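Side-chain contacts in cricket paralysis virus 1A protein (Cricket paralysis virus, PDB 6C3R), which suppresses antiviral RNA interference in insect cells by inhibiting host AGO2 and recruiting a cellular ubiquitin ligase that promotes its degradation: residues I56-E61 / V84-Q89; F67-V72 / E78-L83. One frame throughout, in Å; residues are numbered along the deposited sequence.

In the fold
From the N terminus the chain passes helix 2-16, which carries the BC-box, and strands 26-30 and 42-45 before entering helix 53-70. After it the chain turns back through a short connection into helix 77-90, and both contacts lie between these two antiparallel helices. Contact 2 closes the short loop next to the turn, with only five residues between its segments. Contact 1 joins the far ends and encloses 22 residues, so contact 2 falls wholly within its span and nothing crosses. Their centres are 13 Å apart. Together they tie the hairpin along its length, contact 2 near strand 104-108 and contact 1 near helix 129-136 and the second subunit.

Contact 1 (I56-E61 / V84-Q89); sequences IKREEE and VWKFVQ
Glu59 and Phe87 form the tighter half of this contact: they bury 54 and 55 Å² against the opposite segment, compared with 39 and 30 Å² for Arg58 and Lys86. The CA atoms of Glu59 and Phe87, 6.2 Å apart, mark the nearest approach of the two helical backbones. The methylene carbon does most of the touching: Glu59 CG lies 3.2 Å from Phe87 CE2, reaching the ring obliquely. Glu59 O stands at the ring edge in its plane, 3.7 Å from Phe87 CE2. With CG anti to the backbone N (chi1 -177°), the phenyl group swings across toward helix 53-70, where Leu62 and Ile66 also pack against it. The Glu59 carboxylate, its plane turned 62° from the ring, also lies by Phe87 CZ; its OE1 pairs with Arg55.

On the Arg58-Lys86 side the packing is looser and more polar. The Arg58 and Lys86 side chains cross at a slant, with Arg58 NH2 3.8 Å from Lys86 CD, guanidinium against methylene. The bend at chi2 (68°) brings the arginine tip to this side. The two cationic ends, Arg58 NH2 and Lys86 NZ, stay 4.9 Å apart, and each has another polar partner. Arg58 NH1 donates to Glu61 OE2 at 3.2 Å, the acceptor lying in the guanidinium plane, while Lys86 NZ bonds to the Tyr97 hydroxyl of the second subunit. Arg58 and Lys86 are partly exposed, and the Tyr97 bond shows that this side also borders the second subunit.

The contact joins the early turns of helix 53-70 to the later turns of helix 77-90. On another side of helix 77-90, Val84, Trp85 and Val88 pack on helix 129-136, where Trp85 touches Arg133, a residue involved in the inhibition of host stress granule formation.

Contact 2 (F67-V72 / E78-L83); sequences FLTSDV and EEWKGL
The Trp80 indole presents its pyrrole edge to Thr69: the hydroxyl OG1 lies near the ring plane, 3.2 Å from Trp80 CD1. Ser70 CB meets the same part of the ring obliquely, 4.2 Å from Trp80 NE1. Three further aromatic rings meet the indole: Phe77 with planes at about 15°, Phe112 at about 45°, and Trp119 edge-to-face. The indole N-H itself is satisfied by the Ile66 carbonyl, a bond that would restrict rotation of the ring against helix 53-70.

Thr69 OG1 sits between its backbone N and carbonyl carbon (chi1 58°), which lets it bond to the Leu65 carbonyl one turn back while touching the tryptophan. Leu83 reaches Thr69 tip to tip, with Leu83 CD1 4.2 Å from Thr69 CG2. Buried Ser70 OG donates to Phe67 O at 2.6 Å and is also bonded to Ser109 N.

With CA atoms no nearer than 7.1 Å, Thr69 to Trp80, side chains bridge the backbones. The arrangement is that of an antiparallel helical hairpin near its turn, with a buried tryptophan packing also on Val108 of strand 104-108.

Contact 1 (I56-E61 / V84-Q89)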
loop_
_atom_site.group_PDB
_atom_site.type_symbol
_atom_site.label_atom_id
_atom_site.label_comp_id
_atom_site.label_asym_id
_atom_site.label_seq_id
_atom_site.Cartn_x
_atom_site.Cartn_y
_atom_site.Cartn_z
ATOM N N ILE A 56 4.913 -6.442 0.990
ATOM C CA ILE A 56 4.535 -7.363 2.079
ATOM C C ILE A 56 5.783 -7.880 2.801
ATOM O O ILE A 56 5.880 -7.787 4.016
ATOM C CB ILE A 56 3.719 -8.604 1.562
ATOM C CG1 ILE A 56 2.455 -8.227 0.786
ATOM C CG2 ILE A 56 3.335 -9.529 2.689
ATOM C CD1 ILE A 56 1.600 -7.186 1.462
ATOM N N LYS A 57 6.717 -8.446 2.052
ATOM C CA LYS A 57 7.886 -9.102 2.643
ATOM C C LYS A 57 8.780 -8.141 3.435
ATOM O O LYS A 57 9.211 -8.445 4.546
ATOM C CB LYS A 57 8.682 -9.826 1.564
ATOM C CG LYS A 57 7.967 -11.063 1.034
ATOM C CD LYS A 57 8.101 -12.224 2.011
ATOM C CE LYS A 57 6.838 -13.074 2.092
ATOM N NZ LYS A 57 6.895 -13.990 3.271
ATOM N N ARG A 58 9.013 -6.974 2.856
ATOM C CA ARG A 58 9.635 -5.851 3.551
ATOM C C ARG A 58 8.951 -5.471 4.885
ATOM O O ARG A 58 9.642 -5.227 5.872
ATOM C CB ARG A 58 9.690 -4.649 2.612
ATOM C CG ARG A 58 10.258 -3.381 3.206
ATOM C CD ARG A 58 11.743 -3.498 3.509
ATOM N NE ARG A 58 12.337 -2.158 3.612
ATOM C CZ ARG A 58 13.479 -1.855 4.227
ATOM N NH1 ARG A 58 14.230 -2.792 4.814
ATOM N NH2 ARG A 58 13.883 -0.589 4.246
ATOM N N GLU A 59 7.623 -5.412 4.900
ATOM C CA GLU A 59 6.863 -5.104 6.119
ATOM C C GLU A 59 7.124 -6.144 7.235
ATOM O O GLU A 59 7.396 -5.793 8.384
ATOM C CB GLU A 59 5.355 -4.950 5.808
ATOM C CG GLU A 59 4.538 -4.361 6.973
ATOM C CD GLU A 59 3.139 -3.816 6.607
ATOM O OE1 GLU A 59 2.993 -3.037 5.644
ATOM O OE2 GLU A 59 2.157 -4.134 7.310
ATOM N N GLU A 60 7.086 -7.425 6.876
ATOM C CA GLU A 60 7.363 -8.534 7.818
ATOM C C GLU A 60 8.790 -8.491 8.374
ATOM O O GLU A 60 9.016 -8.760 9.536
ATOM C CB GLU A 60 7.156 -9.885 7.123
ATOM C CG GLU A 60 5.737 -10.149 6.634
ATOM C CD GLU A 60 5.626 -11.316 5.634
ATOM O OE1 GLU A 60 6.610 -12.113 5.478
ATOM O OE2 GLU A 60 4.528 -11.439 5.013
ATOM N N GLU A 61 9.742 -8.189 7.498
ATOM C CA GLU A 61 11.164 -8.094 7.834
ATOM C C GLU A 61 11.397 -7.007 8.895
ATOM O O GLU A 61 12.098 -7.225 9.903
ATOM C CB GLU A 61 11.956 -7.801 6.554
ATOM C CG GLU A 61 13.464 -7.828 6.713
ATOM C CD GLU A 61 14.215 -7.108 5.599
ATOM O OE1 GLU A 61 15.188 -7.690 5.056
ATOM O OE2 GLU A 61 13.859 -5.953 5.259
ATOM N N VAL A 84 11.278 1.961 12.649
ATOM C CA VAL A 84 9.858 2.244 12.727
ATOM C C VAL A 84 9.435 3.164 11.579
ATOM O O VAL A 84 8.393 2.984 10.987
ATOM C CB VAL A 84 9.471 2.842 14.099
ATOM C CG1 VAL A 84 8.005 3.199 14.129
ATOM C CG2 VAL A 84 9.775 1.840 15.202
ATOM N N TRP A 85 10.250 4.165 11.300
ATOM C CA TRP A 85 9.975 5.116 10.228
ATOM C C TRP A 85 9.902 4.438 8.854
ATOM O O TRP A 85 9.025 4.734 8.060
ATOM C CB TRP A 85 11.021 6.247 10.253
ATOM C CG TRP A 85 10.911 7.159 9.073
ATOM C CD1 TRP A 85 11.862 7.385 8.117
ATOM C CD2 TRP A 85 9.769 7.936 8.704
ATOM N NE1 TRP A 85 11.378 8.248 7.177
ATOM C CE2 TRP A 85 10.100 8.614 7.514
ATOM C CE3 TRP A 85 8.494 8.129 9.266
ATOM C CZ2 TRP A 85 9.198 9.477 6.870
ATOM C CZ3 TRP A 85 7.598 8.979 8.632
ATOM C CH2 TRP A 85 7.955 9.644 7.446
ATOM N N LYS A 86 10.829 3.528 8.593
ATOM C CA LYS A 86 10.777 2.696 7.381
ATOM C C LYS A 86 9.547 1.799 7.283
ATOM O O LYS A 86 9.031 1.589 6.193
ATOM C CB LYS A 86 12.000 1.826 7.279
ATOM C CG LYS A 86 13.230 2.576 6.854
ATOM C CD LYS A 86 14.444 1.749 7.229
ATOM C CE LYS A 86 15.708 2.274 6.600
ATOM N NZ LYS A 86 16.861 1.713 7.363
ATOM N N PHE A 87 9.124 1.237 8.408
ATOM C CA PHE A 87 7.874 0.489 8.484
ATOM C C PHE A 87 6.719 1.406 8.132
ATOM O O PHE A 87 5.948 1.096 7.245
ATOM C CB PHE A 87 7.666 -0.109 9.880
ATOM C CG PHE A 87 6.440 -0.953 9.995
ATOM C CD1 PHE A 87 5.222 -0.385 10.344
ATOM C CD2 PHE A 87 6.493 -2.315 9.741
ATOM C CE1 PHE A 87 4.058 -1.149 10.434
ATOM C CE2 PHE A 87 5.347 -3.093 9.849
ATOM C CZ PHE A 87 4.117 -2.502 10.180
ATOM N N VAL A 88 6.611 2.520 8.842
ATOM C CA VAL A 88 5.593 3.539 8.602
ATOM C C VAL A 88 5.594 3.992 7.131
ATOM O O VAL A 88 4.543 4.067 6.526
ATOM C CB VAL A 88 5.783 4.731 9.570
ATOM C CG1 VAL A 88 5.104 5.993 9.081
ATOM C CG2 VAL A 88 5.242 4.379 10.952
ATOM N N GLN A 89 6.760 4.264 6.549
ATOM C CA GLN A 89 6.841 4.574 5.111
ATOM C C GLN A 89 6.270 3.445 4.240
ATOM O O GLN A 89 5.493 3.688 3.325
ATOM C CB GLN A 89 8.280 4.845 4.670
ATOM C CG GLN A 89 8.784 6.231 5.022
ATOM C CD GLN A 89 10.146 6.568 4.403
ATOM O OE1 GLN A 89 10.634 7.700 4.551
ATOM N NE2 GLN A 89 10.768 5.600 3.706
#

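Contact 2 (F67-V72 / E78-L83)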
loop_
_atom_site.group_PDB
_atom_site.type_symbol
_atom_site.label_atom_id
_atom_site.label_comp_id
_atom_site.label_asym_id
_atom_site.label_seq_id
_atom_site.Cartn_x
_atom_site.Cartn_y
_atom_site.Cartn_z
ATOM N N PHE A 67 11.031 -5.787 16.601
ATOM C CA PHE A 67 10.917 -6.562 17.814
ATOM C C PHE A 67 12.264 -7.030 18.323
ATOM O O PHE A 67 12.583 -6.860 19.513
ATOM C CB PHE A 67 10.039 -7.781 17.670
ATOM C CG PHE A 67 9.997 -8.577 18.940
ATOM C CD1 PHE A 67 9.200 -8.151 19.997
ATOM C CD2 PHE A 67 10.832 -9.679 19.126
ATOM C CE1 PHE A 67 9.182 -8.848 21.195
ATOM C CE2 PHE A 67 10.829 -10.376 20.323
ATOM C CZ PHE A 67 9.995 -9.964 21.358
ATOM N N LEU A 68 13.029 -7.680 17.453
ATOM C CA LEU A 68 14.282 -8.276 17.897
ATOM C C LEU A 68 15.230 -7.221 18.469
ATOM O O LEU A 68 15.880 -7.466 19.462
ATOM C CB LEU A 68 14.968 -9.006 16.762
ATOM C CG LEU A 68 14.320 -10.270 16.211
ATOM C CD1 LEU A 68 15.151 -10.711 15.024
ATOM C CD2 LEU A 68 14.229 -11.381 17.219
ATOM N N THR A 69 15.284 -6.045 17.858
ATOM C CA THR A 69 16.128 -4.966 18.370
ATOM C C THR A 69 15.592 -4.399 19.692
ATOM O O THR A 69 16.379 -3.899 20.493
ATOM C CB THR A 69 16.301 -3.808 17.362
ATOM O OG1 THR A 69 15.022 -3.287 17.009
ATOM C CG2 THR A 69 17.044 -4.265 16.110
ATOM N N SER A 70 14.277 -4.459 19.896
ATOM C CA SER A 70 13.665 -4.106 21.176
ATOM C C SER A 70 13.910 -5.126 22.300
ATOM O O SER A 70 13.879 -4.774 23.474
ATOM C CB SER A 70 12.161 -3.920 21.023
ATOM O OG SER A 70 11.500 -5.144 21.184
ATOM N N ASP A 71 14.147 -6.379 21.933
ATOM C CA ASP A 71 14.271 -7.497 22.880
ATOM C C ASP A 71 15.691 -7.696 23.438
ATOM O O ASP A 71 16.031 -8.786 23.913
ATOM C CB ASP A 71 13.812 -8.780 22.164
ATOM C CG ASP A 71 13.413 -9.882 23.120
ATOM O OD1 ASP A 71 12.563 -9.615 24.005
ATOM O OD2 ASP A 71 13.932 -11.022 22.979
ATOM N N VAL A 72 16.512 -6.647 23.376
ATOM C CA VAL A 72 17.855 -6.632 23.953
ATOM C C VAL A 72 18.101 -5.304 24.631
ATOM O O VAL A 72 17.479 -4.289 24.281
ATOM C CB VAL A 72 18.965 -6.830 22.902
ATOM C CG1 VAL A 72 18.822 -8.185 22.230
ATOM C CG2 VAL A 72 18.978 -5.697 21.874
ATOM N N GLU A 78 17.704 5.626 18.358
ATOM C CA GLU A 78 17.423 6.459 17.193
ATOM C C GLU A 78 17.431 5.607 15.939
ATOM O O GLU A 78 16.668 5.812 14.991
ATOM C CB GLU A 78 18.477 7.569 17.080
ATOM C CG GLU A 78 18.608 8.426 18.340
ATOM C CD GLU A 78 17.347 9.207 18.652
ATOM O OE1 GLU A 78 17.031 9.333 19.846
ATOM O OE2 GLU A 78 16.665 9.680 17.709
ATOM N N GLU A 79 18.313 4.635 15.933
ATOM C CA GLU A 79 18.316 3.636 14.881
ATOM C C GLU A 79 17.098 2.744 14.947
ATOM O O GLU A 79 16.592 2.333 13.937
ATOM C CB GLU A 79 19.588 2.809 14.961
ATOM C CG GLU A 79 20.819 3.637 14.635
ATOM C CD GLU A 79 20.813 4.130 13.204
ATOM O OE1 GLU A 79 21.136 5.314 12.971
ATOM O OE2 GLU A 79 20.490 3.333 12.303
ATOM N N TRP A 80 16.635 2.451 16.154
ATOM C CA TRP A 80 15.374 1.762 16.320
ATOM C C TRP A 80 14.242 2.586 15.718
ATOM O O TRP A 80 13.406 2.042 14.989
ATOM C CB TRP A 80 15.092 1.495 17.784
ATOM C CG TRP A 80 13.789 0.754 17.998
ATOM C CD1 TRP A 80 13.581 -0.585 17.878
ATOM C CD2 TRP A 80 12.527 1.324 18.348
ATOM N NE1 TRP A 80 12.275 -0.884 18.140
ATOM C CE2 TRP A 80 11.607 0.276 18.435
ATOM C CE3 TRP A 80 12.088 2.618 18.579
ATOM C CZ2 TRP A 80 10.261 0.486 18.765
ATOM C CZ3 TRP A 80 10.751 2.829 18.911
ATOM C CH2 TRP A 80 9.856 1.768 19.005
ATOM N N LYS A 81 14.211 3.878 16.021
ATOM C CA LYS A 81 13.177 4.744 15.483
ATOM C C LYS A 81 13.186 4.823 13.986
ATOM O O LYS A 81 12.123 4.878 13.375
ATOM C CB LYS A 81 13.299 6.141 16.028
ATOM C CG LYS A 81 12.677 6.298 17.407
ATOM C CD LYS A 81 13.243 7.511 18.123
ATOM C CE LYS A 81 13.003 8.808 17.377
ATOM N NZ LYS A 81 13.914 9.859 17.920
ATOM N N GLY A 82 14.374 4.850 13.389
ATOM C CA GLY A 82 14.484 4.842 11.935
ATOM C C GLY A 82 13.857 3.605 11.317
ATOM O O GLY A 82 13.281 3.691 10.246
ATOM N N LEU A 83 13.966 2.453 11.980
ATOM C CA LEU A 83 13.293 1.237 11.517
ATOM C C LEU A 83 11.779 1.403 11.570
ATOM O O LEU A 83 11.079 1.059 10.644
ATOM C CB LEU A 83 13.672 0.018 12.364
ATOM C CG LEU A 83 15.083 -0.570 12.303
ATOM C CD1 LEU A 83 15.313 -1.533 13.450
ATOM C CD2 LEU A 83 15.298 -1.262 10.975
#